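Local coordinates for putative branched-chain amino acid ABC transporter, periplasmic branched-chain amino acid-binding protein (Pseudomonas protegens Pf-5, PDB 4RU0) that probably captures branched-chain amino acids or a related small solute in the periplasm and delivers it to an ABC transporter for import, at residues Leu155-Glu160 / Phe239-Gly244; Ser190-Glu195 / Ile265-Ala270; Val245-Ala250 / Ser273-Pro278; Leu380-Lys385 / Gly394-Val399. All coordinates share one frame; numbering follows the deposited sequence.

Contact 1 of 4, residues Leu155-Glu160 / Phe239-Gly244. With P3G (3,6,9,12,15-pentaoxaheptadecane), chain C.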
# COMPACT_ATOMS: atom_id res chain seq x y z
N LEU A 155 -5.00 -1.95 -1.98
CA LEU A 155 -4.92 -1.27 -3.24
C LEU A 155 -3.89 -1.83 -4.18
O LEU A 155 -2.73 -1.78 -3.90
CB LEU A 155 -4.66 0.22 -2.99
CG LEU A 155 -4.89 1.13 -4.18
CD1 LEU A 155 -6.34 1.13 -4.58
CD2 LEU A 155 -4.43 2.53 -3.87
N THR A 156 -4.33 -2.30 -5.33
CA THR A 156 -3.41 -2.62 -6.40
C THR A 156 -3.27 -1.43 -7.34
O THR A 156 -4.14 -0.59 -7.40
CB THR A 156 -3.85 -3.83 -7.22
OG1 THR A 156 -5.06 -3.53 -7.90
CG2 THR A 156 -4.05 -5.02 -6.32
N PHE A 157 -2.18 -1.39 -8.07
CA PHE A 157 -1.97 -0.33 -9.05
C PHE A 157 -3.06 -0.28 -10.11
O PHE A 157 -3.34 0.78 -10.68
CB PHE A 157 -0.60 -0.49 -9.70
CG PHE A 157 0.54 -0.33 -8.74
CD1 PHE A 157 0.60 0.77 -7.89
CD2 PHE A 157 1.55 -1.29 -8.66
CE1 PHE A 157 1.65 0.91 -6.99
CE2 PHE A 157 2.60 -1.15 -7.76
CZ PHE A 157 2.65 -0.05 -6.93
N TYR A 158 -3.70 -1.42 -10.39
CA TYR A 158 -4.82 -1.42 -11.32
C TYR A 158 -5.98 -0.63 -10.74
O TYR A 158 -6.53 0.25 -11.41
CB TYR A 158 -5.27 -2.85 -11.66
CG TYR A 158 -4.47 -3.51 -12.75
CD1 TYR A 158 -3.14 -3.16 -12.98
CD2 TYR A 158 -5.03 -4.48 -13.57
CE1 TYR A 158 -2.40 -3.77 -13.98
CE2 TYR A 158 -4.30 -5.09 -14.57
CZ TYR A 158 -2.98 -4.73 -14.77
OH TYR A 158 -2.24 -5.33 -15.77
N SER A 159 -6.36 -0.93 -9.50
CA SER A 159 -7.41 -0.18 -8.83
C SER A 159 -7.04 1.29 -8.66
O SER A 159 -7.89 2.16 -8.75
CB SER A 159 -7.72 -0.78 -7.46
OG SER A 159 -8.23 -2.10 -7.58
N GLU A 160 -5.76 1.55 -8.41
CA GLU A 160 -5.29 2.92 -8.21
C GLU A 160 -5.57 3.75 -9.45
O GLU A 160 -6.01 4.90 -9.35
CB GLU A 160 -3.80 2.96 -7.88
CG GLU A 160 -3.34 4.34 -7.42
CD GLU A 160 -1.83 4.46 -7.37
OE1 GLU A 160 -1.14 3.73 -8.12
OE2 GLU A 160 -1.33 5.30 -6.59
N PHE A 239 -0.69 12.32 -13.91
CA PHE A 239 -0.62 11.20 -12.99
C PHE A 239 0.87 10.88 -12.78
O PHE A 239 1.52 10.33 -13.66
CB PHE A 239 -1.38 10.00 -13.56
CG PHE A 239 -1.59 8.86 -12.58
CD1 PHE A 239 -1.35 9.02 -11.22
CD2 PHE A 239 -2.03 7.63 -13.04
CE1 PHE A 239 -1.55 7.97 -10.33
CE2 PHE A 239 -2.23 6.58 -12.15
CZ PHE A 239 -1.99 6.75 -10.79
N LEU A 240 1.40 11.26 -11.62
CA LEU A 240 2.84 11.15 -11.39
C LEU A 240 3.20 9.82 -10.74
O LEU A 240 2.99 9.63 -9.54
CB LEU A 240 3.33 12.31 -10.53
CG LEU A 240 4.85 12.36 -10.36
CD1 LEU A 240 5.51 12.56 -11.70
CD2 LEU A 240 5.26 13.44 -9.37
N ARG A 241 3.84 8.95 -11.49
CA ARG A 241 4.16 7.62 -11.01
C ARG A 241 5.65 7.45 -11.11
O ARG A 241 6.16 6.59 -11.76
CB ARG A 241 3.43 6.57 -11.83
CG ARG A 241 1.92 6.76 -11.85
CD ARG A 241 1.19 5.48 -12.19
NE ARG A 241 1.34 4.56 -11.10
CZ ARG A 241 1.96 3.40 -11.17
NH1 ARG A 241 2.08 2.68 -10.09
NH2 ARG A 241 2.46 2.97 -12.30
N THR A 242 6.32 8.33 -10.42
CA THR A 242 7.76 8.27 -10.23
C THR A 242 8.06 7.62 -8.89
O THR A 242 7.15 7.27 -8.14
CB THR A 242 8.40 9.67 -10.27
OG1 THR A 242 7.66 10.55 -9.40
CG2 THR A 242 8.36 10.23 -11.68
N TRP A 243 9.34 7.46 -8.58
CA TRP A 243 9.75 6.87 -7.32
C TRP A 243 11.14 7.35 -6.94
O TRP A 243 11.99 7.55 -7.81
CB TRP A 243 9.70 5.34 -7.40
CG TRP A 243 10.41 4.67 -6.28
CD1 TRP A 243 9.95 4.47 -5.01
CD2 TRP A 243 11.72 4.10 -6.32
NE1 TRP A 243 10.90 3.81 -4.26
CE2 TRP A 243 12.00 3.57 -5.04
CE3 TRP A 243 12.70 3.98 -7.32
CZ2 TRP A 243 13.20 2.94 -4.74
CZ3 TRP A 243 13.89 3.35 -7.02
CH2 TRP A 243 14.14 2.84 -5.73
N GLY A 244 11.36 7.57 -5.65
CA GLY A 244 12.64 8.05 -5.17
C GLY A 244 13.01 9.41 -5.74
O GLY A 244 12.24 10.36 -5.64
O3 P3G C . 8.09 0.33 2.65
C7 P3G C . 7.31 -0.51 1.82
C8 P3G C . 8.17 -1.00 0.67
O4 P3G C . 7.32 -1.31 -0.43
C9 P3G C . 7.92 -0.94 -1.66
C10 P3G C . 6.86 -0.27 -2.51
O5 P3G C . 7.13 -0.52 -3.87
C11 P3G C . 7.10 0.68 -4.63
C12 P3G C . 7.70 0.41 -6.00
O6 P3G C . 8.69 1.38 -6.27
C13 P3G C . 9.51 1.00 -7.36
C14 P3G C . 10.80 0.45 -6.82
O7 P3G C . 11.48 -0.26 -7.85

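Contact 2 of 4, residues Ser190-Glu195 / Ile265-Ala270. With P3G (3,6,9,12,15-pentaoxaheptadecane), chain C.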
# COMPACT_ATOMS: atom_id res chain seq x y z
N SER A 190 9.89 1.17 -15.13
CA SER A 190 10.11 -0.04 -14.35
C SER A 190 8.79 -0.80 -14.29
O SER A 190 7.77 -0.30 -14.77
CB SER A 190 10.60 0.29 -12.94
OG SER A 190 9.65 1.08 -12.24
N ALA A 191 8.80 -2.01 -13.73
CA ALA A 191 7.57 -2.78 -13.60
C ALA A 191 6.54 -1.98 -12.82
O ALA A 191 5.36 -1.96 -13.16
CB ALA A 191 7.83 -4.12 -12.92
N TYR A 192 7.01 -1.30 -11.78
CA TYR A 192 6.18 -0.41 -10.99
C TYR A 192 5.51 0.67 -11.84
O TYR A 192 4.34 0.96 -11.65
CB TYR A 192 7.00 0.24 -9.87
CG TYR A 192 6.48 1.58 -9.41
CD1 TYR A 192 5.39 1.67 -8.55
CD2 TYR A 192 7.10 2.75 -9.81
CE1 TYR A 192 4.92 2.89 -8.12
CE2 TYR A 192 6.64 3.98 -9.38
CZ TYR A 192 5.55 4.05 -8.54
OH TYR A 192 5.10 5.28 -8.12
N GLY A 193 6.26 1.26 -12.76
CA GLY A 193 5.74 2.36 -13.55
C GLY A 193 4.88 1.91 -14.72
O GLY A 193 3.95 2.61 -15.13
N ARG A 194 5.17 0.72 -15.24
CA ARG A 194 4.45 0.18 -16.38
C ARG A 194 3.14 -0.51 -15.99
O ARG A 194 2.33 -0.83 -16.87
CB ARG A 194 5.35 -0.80 -17.15
CG ARG A 194 6.58 -0.17 -17.80
CD ARG A 194 7.44 -1.26 -18.44
NE ARG A 194 8.73 -0.74 -18.90
CZ ARG A 194 9.48 -1.33 -19.83
NH1 ARG A 194 9.07 -2.46 -20.41
NH2 ARG A 194 10.64 -0.80 -20.19
N GLU A 195 2.92 -0.74 -14.70
CA GLU A 195 1.76 -1.50 -14.24
C GLU A 195 0.44 -0.87 -14.64
O GLU A 195 -0.53 -1.57 -14.89
CB GLU A 195 1.77 -1.68 -12.71
CG GLU A 195 2.40 -2.97 -12.21
CD GLU A 195 1.85 -4.21 -12.90
OE1 GLU A 195 0.71 -4.63 -12.59
OE2 GLU A 195 2.56 -4.78 -13.76
N ILE A 265 -1.06 14.71 -9.77
CA ILE A 265 -1.49 13.78 -8.73
C ILE A 265 -0.53 12.61 -8.62
O ILE A 265 -0.37 11.83 -9.56
CB ILE A 265 -2.90 13.24 -8.99
CG1 ILE A 265 -3.89 14.39 -9.20
CG2 ILE A 265 -3.34 12.37 -7.82
CD1 ILE A 265 -5.29 13.94 -9.57
N GLY A 266 0.11 12.50 -7.47
CA GLY A 266 1.10 11.46 -7.27
C GLY A 266 0.53 10.10 -6.94
O GLY A 266 -0.54 9.99 -6.31
N ASP A 267 1.24 9.07 -7.37
CA ASP A 267 1.04 7.70 -6.93
C ASP A 267 1.10 7.62 -5.41
O ASP A 267 1.64 8.52 -4.76
CB ASP A 267 2.12 6.80 -7.55
CG ASP A 267 1.79 5.34 -7.44
OD1 ASP A 267 2.12 4.73 -6.39
OD2 ASP A 267 1.23 4.79 -8.41
N ILE A 268 0.58 6.55 -4.83
CA ILE A 268 0.65 6.40 -3.38
C ILE A 268 2.10 6.27 -2.92
O ILE A 268 2.44 6.60 -1.79
CB ILE A 268 -0.17 5.20 -2.87
CG1 ILE A 268 0.40 3.88 -3.42
CG2 ILE A 268 -1.64 5.36 -3.26
CD1 ILE A 268 -0.16 2.66 -2.73
N TRP A 269 2.97 5.83 -3.82
CA TRP A 269 4.39 5.73 -3.52
C TRP A 269 5.13 7.00 -3.91
O TRP A 269 6.35 7.01 -4.07
CB TRP A 269 4.99 4.50 -4.20
CG TRP A 269 4.31 3.27 -3.73
CD1 TRP A 269 3.43 2.51 -4.43
CD2 TRP A 269 4.42 2.68 -2.43
NE1 TRP A 269 2.99 1.46 -3.65
CE2 TRP A 269 3.59 1.55 -2.42
CE3 TRP A 269 5.16 2.99 -1.29
CZ2 TRP A 269 3.46 0.73 -1.30
CZ3 TRP A 269 5.03 2.17 -0.17
CH2 TRP A 269 4.19 1.06 -0.19
N ALA A 270 4.38 8.08 -4.06
CA ALA A 270 4.95 9.41 -4.26
C ALA A 270 4.17 10.40 -3.42
O ALA A 270 4.00 11.55 -3.79
CB ALA A 270 4.91 9.80 -5.74
O3 P3G C . 8.09 0.33 2.65
C7 P3G C . 7.31 -0.51 1.82
C8 P3G C . 8.17 -1.00 0.67
O4 P3G C . 7.32 -1.31 -0.43
C9 P3G C . 7.92 -0.94 -1.66
C10 P3G C . 6.86 -0.27 -2.51
O5 P3G C . 7.13 -0.52 -3.87
C11 P3G C . 7.10 0.68 -4.63
C12 P3G C . 7.70 0.41 -6.00
O6 P3G C . 8.69 1.38 -6.27
C13 P3G C . 9.51 1.00 -7.36
C14 P3G C . 10.80 0.45 -6.82
O7 P3G C . 11.48 -0.26 -7.85

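Contact 3 of 4, residues Val245-Ala250 / Ser273-Pro278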
# COMPACT_ATOMS: atom_id res chain seq x y z
N VAL A 245 14.18 9.48 -6.36
CA VAL A 245 14.77 10.74 -6.80
C VAL A 245 13.97 11.42 -7.91
O VAL A 245 13.94 12.64 -8.00
CB VAL A 245 16.20 10.52 -7.29
CG1 VAL A 245 16.97 11.83 -7.27
CG2 VAL A 245 16.91 9.47 -6.42
N SER A 246 13.32 10.62 -8.75
CA SER A 246 12.62 11.18 -9.89
C SER A 246 11.39 11.98 -9.46
O SER A 246 10.89 12.80 -10.23
CB SER A 246 12.22 10.07 -10.86
OG SER A 246 11.50 9.04 -10.20
N THR A 247 10.92 11.77 -8.23
CA THR A 247 9.72 12.46 -7.76
C THR A 247 9.97 13.95 -7.45
O THR A 247 9.27 14.80 -7.99
CB THR A 247 9.10 11.74 -6.53
OG1 THR A 247 8.67 10.43 -6.90
CG2 THR A 247 7.91 12.53 -6.00
N PRO A 248 10.98 14.28 -6.60
CA PRO A 248 11.22 15.71 -6.39
C PRO A 248 11.69 16.41 -7.66
O PRO A 248 11.37 17.58 -7.87
CB PRO A 248 12.33 15.74 -5.32
CG PRO A 248 12.31 14.40 -4.71
CD PRO A 248 11.89 13.46 -5.79
N VAL A 249 12.45 15.70 -8.48
CA VAL A 249 12.90 16.26 -9.75
C VAL A 249 11.71 16.56 -10.65
O VAL A 249 11.67 17.62 -11.28
CB VAL A 249 13.88 15.30 -10.47
CG1 VAL A 249 14.16 15.78 -11.89
CG2 VAL A 249 15.17 15.18 -9.68
N ALA A 250 10.75 15.64 -10.71
CA ALA A 250 9.56 15.83 -11.54
C ALA A 250 8.84 17.13 -11.16
O ALA A 250 8.44 17.91 -12.03
CB ALA A 250 8.61 14.65 -11.40
N SER A 273 5.98 13.26 2.61
CA SER A 273 6.64 14.54 2.83
C SER A 273 8.03 14.54 2.22
O SER A 273 8.47 15.51 1.61
CB SER A 273 6.75 14.85 4.33
OG SER A 273 5.49 14.75 4.97
N GLU A 274 8.72 13.41 2.39
CA GLU A 274 10.08 13.26 1.91
C GLU A 274 10.16 13.24 0.39
O GLU A 274 11.21 13.51 -0.19
CB GLU A 274 10.69 11.98 2.49
CG GLU A 274 10.57 11.89 4.00
CD GLU A 274 11.23 10.66 4.57
OE1 GLU A 274 11.75 9.84 3.78
OE2 GLU A 274 11.23 10.52 5.81
N ASP A 275 9.05 12.91 -0.26
CA ASP A 275 9.00 12.91 -1.71
C ASP A 275 8.95 14.32 -2.27
O ASP A 275 9.31 14.55 -3.42
CB ASP A 275 7.80 12.10 -2.21
CG ASP A 275 7.95 10.61 -1.98
OD1 ASP A 275 9.06 10.07 -2.22
OD2 ASP A 275 6.96 9.98 -1.56
N VAL A 276 8.49 15.27 -1.46
CA VAL A 276 8.22 16.62 -1.95
C VAL A 276 8.97 17.73 -1.22
O VAL A 276 9.15 18.82 -1.77
CB VAL A 276 6.72 16.93 -1.89
CG1 VAL A 276 5.98 16.13 -2.92
CG2 VAL A 276 6.18 16.65 -0.49
N LEU A 277 9.41 17.47 0.01
CA LEU A 277 10.24 18.44 0.74
C LEU A 277 11.50 18.88 -0.03
O LEU A 277 11.83 20.07 0.00
CB LEU A 277 10.64 17.87 2.10
CG LEU A 277 9.61 18.03 3.22
CD1 LEU A 277 9.98 17.20 4.42
CD2 LEU A 277 9.47 19.50 3.62
N PRO A 278 12.21 17.96 -0.70
CA PRO A 278 13.39 18.43 -1.43
C PRO A 278 13.07 19.41 -2.57
O PRO A 278 13.95 20.15 -2.99
CB PRO A 278 14.01 17.15 -1.99
CG PRO A 278 13.49 16.06 -1.12
CD PRO A 278 12.10 16.48 -0.76
O HOH W 1 8.39 8.71 -4.76

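Contact 4 of 4, residues Leu380-Lys385 / Gly394-Val399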
# COMPACT_ATOMS: atom_id res chain seq x y z
N LEU A 380 -8.70 6.59 8.74
CA LEU A 380 -7.34 6.17 8.42
C LEU A 380 -7.29 5.00 7.44
O LEU A 380 -6.43 4.95 6.56
CB LEU A 380 -6.60 5.80 9.71
CG LEU A 380 -5.11 5.50 9.62
CD1 LEU A 380 -4.38 6.59 8.86
CD2 LEU A 380 -4.53 5.35 11.02
N MSE A 381 -8.22 4.06 7.60
CA MSE A 381 -8.24 2.86 6.77
C MSE A 381 -9.62 2.66 6.16
O MSE A 381 -10.64 2.93 6.79
CB MSE A 381 -7.85 1.64 7.60
CG MSE A 381 -7.95 0.31 6.87
SE MSE A 381 -7.74 -1.20 8.09
CE MSE A 381 -6.13 -0.58 8.98
N GLN A 382 -9.65 2.19 4.92
CA GLN A 382 -10.92 1.95 4.23
C GLN A 382 -11.57 0.64 4.67
O GLN A 382 -10.99 -0.13 5.44
CB GLN A 382 -10.69 1.93 2.71
CG GLN A 382 -9.81 0.80 2.23
CD GLN A 382 -9.33 0.99 0.80
OE1 GLN A 382 -9.97 0.54 -0.15
NE2 GLN A 382 -8.20 1.67 0.65
N ASN A 383 -12.78 0.39 4.17
CA ASN A 383 -13.42 -0.90 4.35
C ASN A 383 -12.66 -2.00 3.61
O ASN A 383 -12.03 -1.74 2.58
CB ASN A 383 -14.87 -0.87 3.86
CG ASN A 383 -15.79 -0.06 4.77
OD1 ASN A 383 -15.33 0.75 5.58
ND2 ASN A 383 -17.09 -0.29 4.65
N LEU A 384 -12.70 -3.21 4.15
CA LEU A 384 -12.06 -4.36 3.52
C LEU A 384 -13.01 -5.54 3.48
O LEU A 384 -13.53 -5.97 4.51
CB LEU A 384 -10.79 -4.76 4.26
CG LEU A 384 -9.53 -3.92 4.04
CD1 LEU A 384 -8.44 -4.39 4.98
CD2 LEU A 384 -9.09 -4.05 2.59
N LYS A 385 -13.24 -6.08 2.29
CA LYS A 385 -14.00 -7.31 2.16
C LYS A 385 -13.30 -8.21 1.16
O LYS A 385 -13.42 -8.03 -0.05
CB LYS A 385 -15.44 -7.03 1.74
CG LYS A 385 -16.34 -8.26 1.76
CD LYS A 385 -17.80 -7.88 1.95
CE LYS A 385 -18.72 -9.03 1.62
NZ LYS A 385 -18.66 -9.39 0.17
N GLY A 394 -10.21 -4.04 -1.27
CA GLY A 394 -10.39 -2.62 -1.00
C GLY A 394 -10.58 -1.78 -2.25
O GLY A 394 -11.70 -1.58 -2.71
N GLY A 395 -9.48 -1.28 -2.80
CA GLY A 395 -9.51 -0.55 -4.05
C GLY A 395 -9.88 0.92 -3.95
O GLY A 395 -10.27 1.52 -4.94
N ALA A 396 -9.77 1.51 -2.76
CA ALA A 396 -10.06 2.94 -2.61
C ALA A 396 -8.83 3.72 -2.16
O ALA A 396 -7.86 3.14 -1.67
CB ALA A 396 -11.20 3.16 -1.63
N ALA A 397 -8.87 5.03 -2.35
CA ALA A 397 -7.80 5.91 -1.89
C ALA A 397 -8.34 7.30 -1.59
O ALA A 397 -9.42 7.66 -2.05
CB ALA A 397 -6.69 6.00 -2.92
N ARG A 398 -7.59 8.07 -0.82
CA ARG A 398 -7.94 9.46 -0.55
C ARG A 398 -6.91 10.39 -1.18
O ARG A 398 -5.75 10.02 -1.35
CB ARG A 398 -8.03 9.71 0.95
CG ARG A 398 -9.15 8.94 1.64
CD ARG A 398 -9.13 9.15 3.14
NE ARG A 398 -9.40 10.54 3.51
CZ ARG A 398 -10.60 11.00 3.87
NH1 ARG A 398 -11.64 10.18 3.89
NH2 ARG A 398 -10.75 12.27 4.19
N VAL A 399 -7.35 11.59 -1.53
CA VAL A 399 -6.45 12.59 -2.08
C VAL A 399 -6.03 13.58 -1.00
O VAL A 399 -6.86 14.05 -0.23
CB VAL A 399 -7.11 13.35 -3.25
CG1 VAL A 399 -6.12 14.33 -3.88
CG2 VAL A 399 -7.65 12.37 -4.28

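Contact 1 of 4, residues Leu155-Glu160 / Phe239-Gly244
Arg241 reaches from the end of strand 237-241 to the first turn of helix 157-172 and lays its guanidinium obliquely against the ring of Phe157. NH1 stands over one face of that ring, toward its rim, and comes within 3.3 Å of Phe157 CD1. The two planes are 57° apart. The cation-pi contact is off-centre, with Arg241 CZ 4.9 Å from the centroid of the Phe157 ring and 29° off the ring normal. Glu160, one turn further along the helix, extends its side chain past the arginine in the opposite direction; the salt bridge from OE1 to Arg241 NH1 is long, at 3.9 Å. The stronger partners lie nearby: Arg241 NE pairs with Asp267, and Glu160 OE2 accepts the backbone N-H of Ile268. Phe239, two residues earlier in the strand, holds its ring nearly perpendicular to the carboxylate (82°), and CZ at the ring's edge meets Glu160 CD at 4.1 Å. Arg241 CD rests over a face of the same ring, so aromatic carbon shields the arginine's aliphatic stem while its charged end meets carboxylates. Beyond the strand, Trp243 turns a face to the bound polyether, whose C14 lies over the centre of the indole, 3.7 Å above its plane. With Trp243 replaced by alanine the indole is gone, and C14, deprived of the ring it is centred over, would probably be freer to shift. A loop after the C-terminal end of a parallel strand, carrying an aromatic residue of the pocket, is typical of ligand clefts in periplasmic binding proteins.

Contact 2 of 4, residues Ser190-Glu195 / Ile265-Ala270
OD1 of Asp267, the acid that faces Tyr192 across this contact, accepts the backbone N-H of Trp269 at 2.9 Å. The bond is almost straight (170°) and uses the anti lone pair of OD1; with its backbone donor two residues on, this is an Asx turn, which fixes the loop after strand 264-266. The other oxygen, OD2, forms a salt bridge with Arg241, so both carboxylate oxygens are engaged. Tyr192 arrives from the opposite direction, the edge of its ring directed at OD1 and its plane steeply inclined (76°) to the carboxylate. Its hydroxyl packs against the acid, OH to CG of Asp267 being 3.4 Å, but bonds to the backbone oxygen of Thr242. Tyr192 CE1 also touches Trp269 CD1 at 4.0 Å, bringing two aromatic walls together beside the bound polyether. With CG anti to the backbone N (chi1 154°), Tyr192 spreads its ring under the ligand: CB lies 3.6 Å from P3G C13, and O6 sits over a face. Trp269 offers a face as well, C10 of the polyether lying over its centre 3.5 Å above the plane, while NE1 is held by the carbonyl of Gly135. Large aromatic rings suit a chain rich in CH2 groups. Tyr192 projects from the short helix 191-194, which follows strand 182-188; Asp267 and Trp269 follow strand 264-266, and strand 237-241 runs between those two strands in the sheet.

Contact 3 of 4, residues Val245-Ala250 / Ser273-Pro278
Pro248 and Thr247 lean on Asp275 and Pro278 where two successive units of a parallel alpha/beta fold meet: helix 246-256 forms the crossover of a beta-alpha-beta unit between strands 237-241 and 264-266, and the short, weakly bonded helix 273-276 follows the second strand. The tight part is centred on Pro248, whose CA lies 5.4 Å from that of Val276; the backbones come this close because Val276 turns its side chain away and Pro248 meets a backbone carbonyl instead. Its ring presses on that group, CG standing 3.3 Å from Asp275 O, and Thr247 CG2 meets the same carbonyl oxygen at 3.6 Å. That methyl gets there because it lies anti to the backbone N, which also sets it against Asp275 CB. Proline suits the first turn of a helix, where no N-H is needed for an i to i-4 bond, and its compact ring fits a close approach. Toward solvent the fit slackens. Pro278 is exposed and touches Pro248 through CB to CB at 4.0 Å, the two rings crossing at an angle, while Leu277 turns its CB away from this contact and its side chain touches Trp402. The polar ends form a different kind of link. Thr247 OG1 bonds to Thr242 OG1, and Asp275 OD2 takes the backbone N-H of Ser272. Between these two side chains sits one water, 2.8 Å from Thr247 OG1 and donating a weak bond of 3.0 Å to Asp275 OD1.

Contact 4 of 4, residues Leu380-Lys385 / Gly394-Val399
The flat carboxamide of Gln382 turns both its polar atoms to the backbone of Ala396, much as a facing residue of an adjacent strand would. OE1 accepts the Ala396 N-H at 2.8 Å, the donor tilted 18° from the carbonyl plane, and NE2 donates to Ala396 O at 2.8 Å. In the second bond NE2 stands well above the plane of the accepting carbonyl (49°), so this half of the grip is less well aligned. A glutamine suits the place because one side chain carries donor and acceptor side by side. Its CG sits between the backbone N and carbonyl carbon (chi1 64°), with the chain beyond it extended to reach across. The methyl of Ala396 packs at 3.3 Å from Gln382 OE1. At Gly394 any side chain would collide with that oxygen, and Leu384 CD2 already lies 4.0 Å from Gly394 N. A leucine in place of Gln382 has no amide, and the buried N-H and carbonyl of Ala396 would probably be left without these mates. Trp413, from strand 407-415, flanks Gln382 and Ala396; strand 396-402 runs between 287-290 and 407-415, whereas strand 384-385 pairs with 366-367 in a separate two-stranded sheet.

Overall arrangement
Contacts 1 and 2, with centres about 3 Å apart, have segments that alternate along the chain, lie at the ends of the neighbouring strands 237-241 and 264-266, and are tied by the Arg241-Asp267 salt bridge. Both supply aromatic walls to the polyether site. Contact 3, about 15 Å from contact 1 by centres, joins the helices after those strands and links back through Thr242 and Thr247. Contact 4 comes last in sequence, its centre about 25 Å from that of contact 3, yet strand 396-402 belongs to the same mixed sheet and Leu155 packs on Gly395. Early and late parts of the chain thus meet in one sheet, as expected for one lobe of a periplasmic binding protein.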